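Local structure of putative polyketide cyclase (Pseudomonas putida KT2440, 3F7X) at residues Ala22-Tyr30 / Ala125-Ile134; Phe41-His51 / Gly61-Met69. The protein is of unknown function but, with its SnoaL-like domain, is a putative polyketide cyclase. All blocks are in the same frame, centred on the assembly; numbering follows the deposited sequence.

Contact 1. Residues Ala22-Tyr30 / Ala125-Ile134; sequences ATELVNAYY and AFFYIHCGKI. With EDO (1,2-ethanediol), chain H; EDO (1,2-ethanediol), chain D.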
loop_
_atom_site.group_PDB
_atom_site.type_symbol
_atom_site.label_atom_id
_atom_site.label_comp_id
_atom_site.label_asym_id
_atom_site.label_seq_id
_atom_site.Cartn_x
_atom_site.Cartn_y
_atom_site.Cartn_z
ATOM N N ALA A 22 14.677 2.175 12.327
ATOM C CA ALA A 22 13.947 1.903 11.085
ATOM C C ALA A 22 13.461 3.199 10.435
ATOM O O ALA A 22 13.516 3.343 9.207
ATOM C CB ALA A 22 12.779 0.950 11.351
ATOM N N THR A 23 12.995 4.136 11.261
ATOM C CA THR A 23 12.527 5.435 10.762
ATOM C C THR A 23 13.659 6.176 10.070
ATOM O O THR A 23 13.487 6.733 8.976
ATOM C CB THR A 23 11.890 6.248 11.912
ATOM O OG1 THR A 23 10.744 5.547 12.392
ATOM C CG2 THR A 23 11.489 7.607 11.417
ATOM N N GLU A 24 14.822 6.194 10.708
ATOM C CA GLU A 24 15.964 6.820 10.099
ATOM C C GLU A 24 16.403 6.155 8.798
ATOM O O GLU A 24 16.759 6.832 7.837
ATOM C CB GLU A 24 17.132 6.864 11.077
ATOM C CG GLU A 24 16.881 7.840 12.258
ATOM C CD GLU A 24 17.848 7.702 13.436
ATOM O OE1 GLU A 24 18.505 6.658 13.594
ATOM O OE2 GLU A 24 17.931 8.674 14.222
ATOM N N LEU A 25 16.361 4.841 8.762
ATOM C CA LEU A 25 16.729 4.062 7.607
ATOM C C LEU A 25 15.799 4.383 6.408
ATOM O O LEU A 25 16.240 4.648 5.281
ATOM C CB LEU A 25 16.661 2.605 7.973
ATOM C CG LEU A 25 17.068 1.619 6.920
ATOM C CD1 LEU A 25 18.450 1.812 6.383
ATOM C CD2 LEU A 25 16.925 0.169 7.452
ATOM N N VAL A 26 14.492 4.391 6.671
ATOM C CA VAL A 26 13.503 4.695 5.632
ATOM C C VAL A 26 13.600 6.164 5.229
ATOM O O VAL A 26 13.488 6.472 4.050
ATOM C CB VAL A 26 12.089 4.240 6.050
ATOM C CG1 VAL A 26 11.059 4.742 5.057
ATOM C CG2 VAL A 26 12.062 2.708 6.204
ATOM N N ASN A 27 13.808 7.068 6.175
ATOM C CA ASN A 27 14.055 8.457 5.798
ATOM C C ASN A 27 15.277 8.582 4.875
ATOM O O ASN A 27 15.255 9.353 3.931
ATOM C CB ASN A 27 14.308 9.318 7.010
ATOM C CG ASN A 27 13.081 9.658 7.774
ATOM O OD1 ASN A 27 12.005 9.675 7.252
ATOM N ND2 ASN A 27 13.270 9.998 9.068
ATOM N N ALA A 28 16.340 7.831 5.170
ATOM C CA ALA A 28 17.532 7.864 4.329
ATOM C C ALA A 28 17.257 7.304 2.929
ATOM O O ALA A 28 17.776 7.845 1.954
ATOM C CB ALA A 28 18.698 7.091 5.018
ATOM N N TYR A 29 16.441 6.257 2.856
ATOM C CA TYR A 29 16.002 5.687 1.604
ATOM C C TYR A 29 15.327 6.717 0.746
ATOM O O TYR A 29 15.701 6.905 -0.420
ATOM C CB TYR A 29 15.083 4.508 1.927
ATOM C CG TYR A 29 14.480 3.752 0.761
ATOM C CD1 TYR A 29 15.134 2.641 0.233
ATOM C CD2 TYR A 29 13.223 4.031 0.305
ATOM C CE1 TYR A 29 14.560 1.904 -0.788
ATOM C CE2 TYR A 29 12.631 3.297 -0.714
ATOM C CZ TYR A 29 13.309 2.239 -1.270
ATOM O OH TYR A 29 12.758 1.477 -2.293
ATOM N N TYR A 30 14.378 7.440 1.326
ATOM C CA TYR A 30 13.673 8.451 0.553
ATOM C C TYR A 30 14.509 9.704 0.277
ATOM O O TYR A 30 14.317 10.314 -0.765
ATOM C CB TYR A 30 12.331 8.792 1.210
ATOM C CG TYR A 30 11.352 7.648 0.992
ATOM C CD1 TYR A 30 11.017 7.239 -0.291
ATOM C CD2 TYR A 30 10.825 6.925 2.039
ATOM C CE1 TYR A 30 10.168 6.157 -0.504
ATOM C CE2 TYR A 30 9.989 5.860 1.844
ATOM C CZ TYR A 30 9.646 5.476 0.583
ATOM O OH TYR A 30 8.805 4.413 0.378
ATOM N N ALA A 125 4.595 2.546 0.702
ATOM C CA ALA A 125 5.449 1.374 0.692
ATOM C C ALA A 125 5.466 0.740 2.059
ATOM O O ALA A 125 5.306 1.414 3.076
ATOM C CB ALA A 125 6.863 1.735 0.240
ATOM N N PHE A 126 5.694 -0.564 2.049
ATOM C CA PHE A 126 5.939 -1.320 3.259
ATOM C C PHE A 126 7.333 -1.939 3.194
ATOM O O PHE A 126 7.808 -2.326 2.116
ATOM C CB PHE A 126 4.900 -2.438 3.443
ATOM C CG PHE A 126 3.519 -1.900 3.783
ATOM C CD1 PHE A 126 3.189 -1.650 5.118
ATOM C CD2 PHE A 126 2.594 -1.579 2.814
ATOM C CE1 PHE A 126 1.965 -1.119 5.434
ATOM C CE2 PHE A 126 1.393 -1.059 3.161
ATOM C CZ PHE A 126 1.083 -0.852 4.452
ATOM N N PHE A 127 7.956 -2.041 4.371
ATOM C CA PHE A 127 9.333 -2.494 4.496
ATOM C C PHE A 127 9.457 -3.582 5.541
ATOM O O PHE A 127 8.796 -3.537 6.597
ATOM C CB PHE A 127 10.225 -1.340 4.940
ATOM C CG PHE A 127 10.248 -0.180 4.002
ATOM C CD1 PHE A 127 9.304 0.807 4.105
ATOM C CD2 PHE A 127 11.188 -0.084 3.012
ATOM C CE1 PHE A 127 9.299 1.883 3.224
ATOM C CE2 PHE A 127 11.196 1.000 2.129
ATOM C CZ PHE A 127 10.259 1.982 2.250
ATOM N N TYR A 128 10.361 -4.534 5.290
ATOM C CA TYR A 128 10.898 -5.437 6.301
ATOM C C TYR A 128 12.380 -5.105 6.402
ATOM O O TYR A 128 13.057 -4.966 5.377
ATOM C CB TYR A 128 10.701 -6.894 5.889
ATOM C CG TYR A 128 11.403 -7.899 6.750
ATOM C CD1 TYR A 128 11.188 -7.954 8.120
ATOM C CD2 TYR A 128 12.303 -8.782 6.203
ATOM C CE1 TYR A 128 11.838 -8.889 8.909
ATOM C CE2 TYR A 128 12.965 -9.726 7.005
ATOM C CZ TYR A 128 12.724 -9.751 8.337
ATOM O OH TYR A 128 13.367 -10.676 9.128
ATOM N N ILE A 129 12.856 -4.976 7.630
ATOM C CA ILE A 129 14.212 -4.572 7.957
ATOM C C ILE A 129 14.845 -5.651 8.817
ATOM O O ILE A 129 14.240 -6.127 9.770
ATOM C CB ILE A 129 14.207 -3.218 8.690
ATOM C CG1 ILE A 129 13.699 -2.149 7.717
ATOM C CG2 ILE A 129 15.600 -2.842 9.256
ATOM C CD1 ILE A 129 13.222 -0.902 8.411
ATOM N N HIS A 130 16.057 -6.035 8.450
ATOM C CA HIS A 130 16.757 -7.116 9.131
ATOM C C HIS A 130 18.230 -6.839 9.081
ATOM O O HIS A 130 18.745 -6.436 8.055
ATOM C CB HIS A 130 16.405 -8.464 8.493
ATOM C CG HIS A 130 16.817 -9.668 9.304
ATOM N ND1 HIS A 130 16.228 -10.001 10.502
ATOM C CD2 HIS A 130 17.712 -10.654 9.045
ATOM C CE1 HIS A 130 16.757 -11.124 10.958
ATOM N NE2 HIS A 130 17.674 -11.527 10.104
ATOM N N CYS A 131 18.911 -6.997 10.205
ATOM C CA CYS A 131 20.367 -6.712 10.303
ATOM C C CYS A 131 20.718 -5.349 9.817
ATOM O O CYS A 131 21.754 -5.128 9.194
ATOM C CB CYS A 131 21.221 -7.680 9.517
ATOM S SG CYS A 131 21.108 -9.163 10.261
ATOM N N GLY A 132 19.860 -4.384 10.116
ATOM C CA GLY A 132 20.100 -2.998 9.784
ATOM C C GLY A 132 20.005 -2.625 8.308
ATOM O O GLY A 132 20.385 -1.542 7.936
ATOM N N LYS A 133 19.432 -3.496 7.483
ATOM C CA LYS A 133 19.226 -3.245 6.054
ATOM C C LYS A 133 17.762 -3.462 5.689
ATOM O O LYS A 133 17.055 -4.223 6.336
ATOM C CB LYS A 133 20.083 -4.193 5.200
ATOM C CG LYS A 133 21.570 -4.005 5.372
ATOM C CD LYS A 133 22.027 -2.643 4.823
ATOM C CE LYS A 133 23.514 -2.489 5.066
ATOM N NZ LYS A 133 24.179 -3.747 4.632
ATOM N N ILE A 134 17.354 -2.826 4.614
ATOM C CA ILE A 134 16.026 -3.030 4.051
ATOM C C ILE A 134 16.071 -4.358 3.276
ATOM O O ILE A 134 16.777 -4.475 2.268
ATOM C CB ILE A 134 15.615 -1.857 3.162
ATOM C CG1 ILE A 134 15.389 -0.594 4.024
ATOM C CG2 ILE A 134 14.361 -2.217 2.322
ATOM C CD1 ILE A 134 15.323 0.701 3.221
HETATM C C1 EDO H . 16.206 -5.342 12.581
HETATM O O1 EDO H . 17.567 -4.998 12.224
HETATM C C2 EDO H . 15.808 -4.650 13.875
HETATM O O2 EDO H . 14.530 -5.121 14.296
HETATM C C1 EDO D . 10.964 2.911 -4.786
HETATM O O1 EDO D . 10.658 2.317 -3.554
HETATM C C2 EDO D . 11.498 1.876 -5.806
HETATM O O2 EDO D . 10.522 0.815 -6.088
#
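Apolar helix-on-sheet packing joins Leu25, Val26, Tyr29 and Tyr30 of helix 22-35 to Phe127, Ile129 and Ile134 on the concave sheet of this SnoaL-like fold. The helix segment crosses strand 125-130 at 120°, with axes 10.4 Å apart. Phe127 is the hub. Val26 CG2 sits over the centre of one ring face, a CH-pi contact 4.0 Å from the centroid, while the ring edge points at the face of Tyr29 in a T-shaped pair, planes at 83°. Tyr30 OH comes to the same edge, 3.4 Å from Phe127 CZ. With CG of Tyr29 trans to the backbone N (chi1 179°), its ring extends from the helix past Ile134, whose CD1 lies 3.6 Å from Tyr29 CD1, and Tyr29 OH is hydrogen-bonded to O1 of a bound ethanediol at 2.6 Å. Replacing Tyr29 by alanine would probably leave the Phe127 edge without its aromatic face and the diol without this hydroxyl partner. Nearer the hairpin, Leu25 CD2 meets Ile129 CG2 tip to tip at 3.8 Å and also packs on Ile134, just beyond the type I' turn His130-Lys133. Around this layer, Val85 of strand 76-87 and Ala94 of strand 93-104 pack on Val26, and Leu44 covers Leu25.

Contact 2. Residues Phe41-His51 / Gly61-Met69; sequences FLALLSEDVIH and GKARFAAFM. With EDO (1,2-ethanediol), chain D.
Strand 49-51 and helix 62-69 run at 44° with axes 8.4 Å apart, and two backbone bonds join the chain at the helix start: Gly61 N to Val49 O (2.8 Å, 168° at the hydrogen) and Lys62 N to Glu47 O. Gly61 is the N-cap residue, with backbone angles that favour glycine. From the first turn, the Lys62 chain runs extended and then bends at chi3, bringing NZ to two main-chain carbonyls, Leu42 O at 3.0 Å and Leu45 O at 2.8 Å. Leu42 O also accepts from Leu45 N, on the opposite face of its plane. Deeper in, Phe65 is sandwiched: the His51 ring lies on one face as an offset stack, centroids 3.8 Å apart and planes at 4°, and Leu45 CD1 covers the other in a CH-pi contact. The His51 edge meets the face of Phe68, with CE1 3.6 Å from Phe68 CD1, and the CE methyl of selenomethionine Met69 lies over a face of Phe41. Phe65 and Phe68 probably fix the rotation of the imidazole, whose NE2 is hydrogen-bonded to the Asn139 side chain and to ethanediol O2 (2.9 Å). The contact thus joins a polar grip at the helix start to an aromatic wall beside a bound diol.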
loop_
_atom_site.group_PDB
_atom_site.type_symbol
_atom_site.label_atom_id
_atom_site.label_comp_id
_atom_site.label_asym_id
_atom_site.label_seq_id
_atom_site.Cartn_x
_atom_site.Cartn_y
_atom_site.Cartn_z
ATOM N N PHE A 41 21.265 5.031 -1.993
ATOM C CA PHE A 41 19.988 4.296 -2.016
ATOM C C PHE A 41 20.230 2.784 -1.951
ATOM O O PHE A 41 19.683 2.091 -1.096
ATOM C CB PHE A 41 19.261 4.689 -3.308
ATOM C CG PHE A 41 17.908 4.070 -3.502
ATOM C CD1 PHE A 41 16.765 4.619 -2.925
ATOM C CD2 PHE A 41 17.779 2.924 -4.271
ATOM C CE1 PHE A 41 15.533 4.023 -3.140
ATOM C CE2 PHE A 41 16.552 2.322 -4.454
ATOM C CZ PHE A 41 15.433 2.882 -3.901
ATOM N N LEU A 42 21.097 2.295 -2.831
ATOM C CA LEU A 42 21.322 0.854 -2.931
ATOM C C LEU A 42 22.076 0.325 -1.700
ATOM O O LEU A 42 21.891 -0.827 -1.317
ATOM C CB LEU A 42 22.093 0.532 -4.208
ATOM C CG LEU A 42 21.330 0.793 -5.522
ATOM C CD1 LEU A 42 22.279 0.665 -6.708
ATOM C CD2 LEU A 42 20.150 -0.159 -5.677
ATOM N N ALA A 43 22.872 1.173 -1.051
ATOM C CA ALA A 43 23.638 0.762 0.126
ATOM C C ALA A 43 22.739 0.352 1.273
ATOM O O ALA A 43 23.174 -0.388 2.162
ATOM C CB ALA A 43 24.579 1.855 0.589
ATOM N N LEU A 44 21.507 0.871 1.293
ATOM C CA LEU A 44 20.583 0.582 2.381
ATOM C C LEU A 44 19.889 -0.760 2.243
ATOM O O LEU A 44 19.209 -1.185 3.158
ATOM C CB LEU A 44 19.502 1.657 2.400
ATOM C CG LEU A 44 20.062 3.062 2.607
ATOM C CD1 LEU A 44 18.986 4.100 2.481
ATOM C CD2 LEU A 44 20.811 3.234 3.929
ATOM N N LEU A 45 20.033 -1.396 1.094
ATOM C CA LEU A 45 19.302 -2.614 0.786
ATOM C C LEU A 45 20.134 -3.857 1.041
ATOM O O LEU A 45 21.357 -3.890 0.810
ATOM C CB LEU A 45 18.934 -2.638 -0.704
ATOM C CG LEU A 45 18.165 -1.411 -1.231
ATOM C CD1 LEU A 45 17.861 -1.582 -2.720
ATOM C CD2 LEU A 45 16.910 -1.114 -0.409
ATOM N N SER A 46 19.478 -4.927 1.464
ATOM C CA SER A 46 20.196 -6.167 1.605
ATOM C C SER A 46 20.518 -6.748 0.225
ATOM O O SER A 46 19.874 -6.456 -0.781
ATOM C CB SER A 46 19.383 -7.139 2.414
ATOM O OG SER A 46 18.274 -7.530 1.662
ATOM N N GLU A 47 21.570 -7.550 0.163
ATOM C CA GLU A 47 21.939 -8.213 -1.108
ATOM C C GLU A 47 20.808 -9.050 -1.688
ATOM O O GLU A 47 20.675 -9.160 -2.896
ATOM C CB GLU A 47 23.176 -9.115 -0.940
ATOM C CG GLU A 47 23.547 -9.907 -2.217
ATOM C CD GLU A 47 24.003 -9.049 -3.400
ATOM O OE1 GLU A 47 24.298 -7.904 -3.200
ATOM O OE2 GLU A 47 24.132 -9.552 -4.527
ATOM N N ASP A 48 19.985 -9.642 -0.801
ATOM C CA ASP A 48 18.867 -10.460 -1.194
ATOM C C ASP A 48 17.515 -9.790 -1.020
ATOM O O ASP A 48 16.493 -10.459 -0.833
ATOM C CB ASP A 48 18.970 -11.765 -0.442
ATOM C CG ASP A 48 20.169 -12.596 -0.955
ATOM O OD1 ASP A 48 20.368 -12.666 -2.200
ATOM O OD2 ASP A 48 20.867 -13.251 -0.145
ATOM N N VAL A 49 17.516 -8.472 -1.118
ATOM C CA VAL A 49 16.287 -7.697 -0.975
ATOM C C VAL A 49 15.176 -8.219 -1.894
ATOM O O VAL A 49 15.389 -8.508 -3.070
ATOM C CB VAL A 49 16.574 -6.212 -1.264
ATOM C CG1 VAL A 49 17.126 -5.982 -2.668
ATOM C CG2 VAL A 49 15.323 -5.324 -1.021
ATOM N N ILE A 50 13.979 -8.294 -1.326
ATOM C CA ILE A 50 12.776 -8.644 -2.044
ATOM C C ILE A 50 12.103 -7.361 -2.461
ATOM O O ILE A 50 11.838 -6.490 -1.614
ATOM C CB ILE A 50 11.829 -9.491 -1.155
ATOM C CG1 ILE A 50 12.481 -10.813 -0.815
ATOM C CG2 ILE A 50 10.457 -9.622 -1.822
ATOM C CD1 ILE A 50 11.727 -11.573 0.254
ATOM N N HIS A 51 11.802 -7.251 -3.741
ATOM C CA HIS A 51 11.158 -6.037 -4.270
ATOM C C HIS A 51 9.843 -6.381 -4.932
ATOM O O HIS A 51 9.822 -7.018 -6.005
ATOM C CB HIS A 51 12.076 -5.365 -5.293
ATOM C CG HIS A 51 11.612 -4.025 -5.751
ATOM N ND1 HIS A 51 12.164 -3.389 -6.829
ATOM C CD2 HIS A 51 10.676 -3.183 -5.253
ATOM C CE1 HIS A 51 11.610 -2.199 -6.965
ATOM N NE2 HIS A 51 10.718 -2.044 -6.003
ATOM N N GLY A 61 16.733 -9.639 -5.210
ATOM C CA GLY A 61 18.141 -9.343 -5.171
ATOM C C GLY A 61 18.498 -7.926 -5.523
ATOM O O GLY A 61 17.772 -7.218 -6.241
ATOM N N LYS A 62 19.618 -7.500 -4.984
ATOM C CA LYS A 62 20.082 -6.153 -5.203
ATOM C C LYS A 62 20.410 -5.850 -6.663
ATOM O O LYS A 62 20.161 -4.739 -7.143
ATOM C CB LYS A 62 21.267 -5.839 -4.297
ATOM C CG LYS A 62 21.827 -4.429 -4.512
ATOM C CD LYS A 62 22.862 -4.051 -3.484
ATOM C CE LYS A 62 22.267 -3.833 -2.123
ATOM N NZ LYS A 62 23.303 -3.432 -1.133
ATOM N N ALA A 63 20.998 -6.818 -7.392
ATOM C CA ALA A 63 21.312 -6.549 -8.801
ATOM C C ALA A 63 20.055 -6.195 -9.577
ATOM O O ALA A 63 20.043 -5.260 -10.393
ATOM C CB ALA A 63 22.059 -7.736 -9.480
ATOM N N ARG A 64 18.983 -6.929 -9.347
ATOM C CA ARG A 64 17.730 -6.643 -10.054
ATOM C C ARG A 64 17.187 -5.276 -9.613
ATOM O O ARG A 64 16.646 -4.542 -10.445
ATOM C CB ARG A 64 16.677 -7.742 -9.858
ATOM C CG ARG A 64 16.912 -8.988 -10.691
ATOM C CD ARG A 64 15.656 -9.827 -10.844
ATOM N NE ARG A 64 14.818 -9.384 -11.956
ATOM C CZ ARG A 64 13.615 -9.885 -12.273
ATOM N NH1 ARG A 64 13.063 -10.836 -11.540
ATOM N NH2 ARG A 64 12.962 -9.389 -13.308
ATOM N N PHE A 65 17.335 -4.933 -8.334
ATOM C CA PHE A 65 16.844 -3.637 -7.863
ATOM C C PHE A 65 17.640 -2.491 -8.517
ATOM O O PHE A 65 17.089 -1.473 -8.912
ATOM C CB PHE A 65 16.910 -3.612 -6.337
ATOM C CG PHE A 65 15.822 -2.786 -5.657
ATOM C CD1 PHE A 65 15.555 -1.491 -6.031
ATOM C CD2 PHE A 65 15.110 -3.317 -4.585
ATOM C CE1 PHE A 65 14.577 -0.768 -5.369
ATOM C CE2 PHE A 65 14.165 -2.574 -3.936
ATOM C CZ PHE A 65 13.898 -1.316 -4.350
ATOM N N ALA A 66 18.959 -2.681 -8.656
ATOM C CA ALA A 66 19.789 -1.674 -9.316
ATOM C C ALA A 66 19.350 -1.509 -10.767
ATOM O O ALA A 66 19.261 -0.391 -11.280
ATOM C CB ALA A 66 21.268 -2.099 -9.223
ATOM N N ALA A 67 19.066 -2.619 -11.444
ATOM C CA ALA A 67 18.583 -2.576 -12.827
ATOM C C ALA A 67 17.234 -1.886 -12.922
ATOM O O ALA A 67 16.975 -1.113 -13.843
ATOM C CB ALA A 67 18.509 -3.983 -13.413
ATOM N N PHE A 68 16.350 -2.141 -11.956
ATOM C CA PHE A 68 15.052 -1.470 -11.885
ATOM C C PHE A 68 15.231 0.044 -11.769
ATOM O O PHE A 68 14.567 0.801 -12.474
ATOM C CB PHE A 68 14.263 -2.035 -10.703
ATOM C CG PHE A 68 12.894 -1.423 -10.539
ATOM C CD1 PHE A 68 12.729 -0.244 -9.825
ATOM C CD2 PHE A 68 11.782 -2.030 -11.069
ATOM C CE1 PHE A 68 11.463 0.319 -9.661
ATOM C CE2 PHE A 68 10.531 -1.474 -10.882
ATOM C CZ PHE A 68 10.402 -0.312 -10.195
HETATM N N MSE A 69 16.135 0.460 -10.900
HETATM C CA MSE A 69 16.376 1.869 -10.731
HETATM C C MSE A 69 17.027 2.501 -11.956
HETATM O O MSE A 69 16.736 3.652 -12.271
HETATM C CB MSE A 69 17.171 2.190 -9.464
HETATM C CG MSE A 69 16.472 1.816 -8.182
HETATM SE SE MSE A 69 14.713 2.602 -7.980
HETATM C CE MSE A 69 15.330 4.411 -7.650
HETATM C C1 EDO D . 10.964 2.911 -4.786
HETATM O O1 EDO D . 10.658 2.317 -3.554
HETATM C C2 EDO D . 11.498 1.876 -5.806
HETATM O O2 EDO D . 10.522 0.815 -6.088
HETATM O O HOH W 1 22.113 -9.326 -6.352
#

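How the contacts relate
The two contacts, with centres about 13 Å apart, lie side by side on one sheet, contact 2 being nested within the chain loop closed by contact 1. Strand 133-141 joins them through probable backbone hydrogen bonds, Ile134 N to Leu44 O and Ser46 N to Ile134 O, both 2.9 Å. Their aromatic groups also meet: Tyr29 CE1 lies 3.3 Å from Phe41 CE1. Both reach the same ethanediol, which Tyr29 of contact 1 and His51 of contact 2 bind through different oxygens, with Asn139 as a further partner. An unidentified ligand lies about 3 Å from the Phe68 side chain and one lies about 6 Å from that of Tyr30. The diol and the ligand near Phe68 probably come from the crystallisation liquor but may mark a pocket.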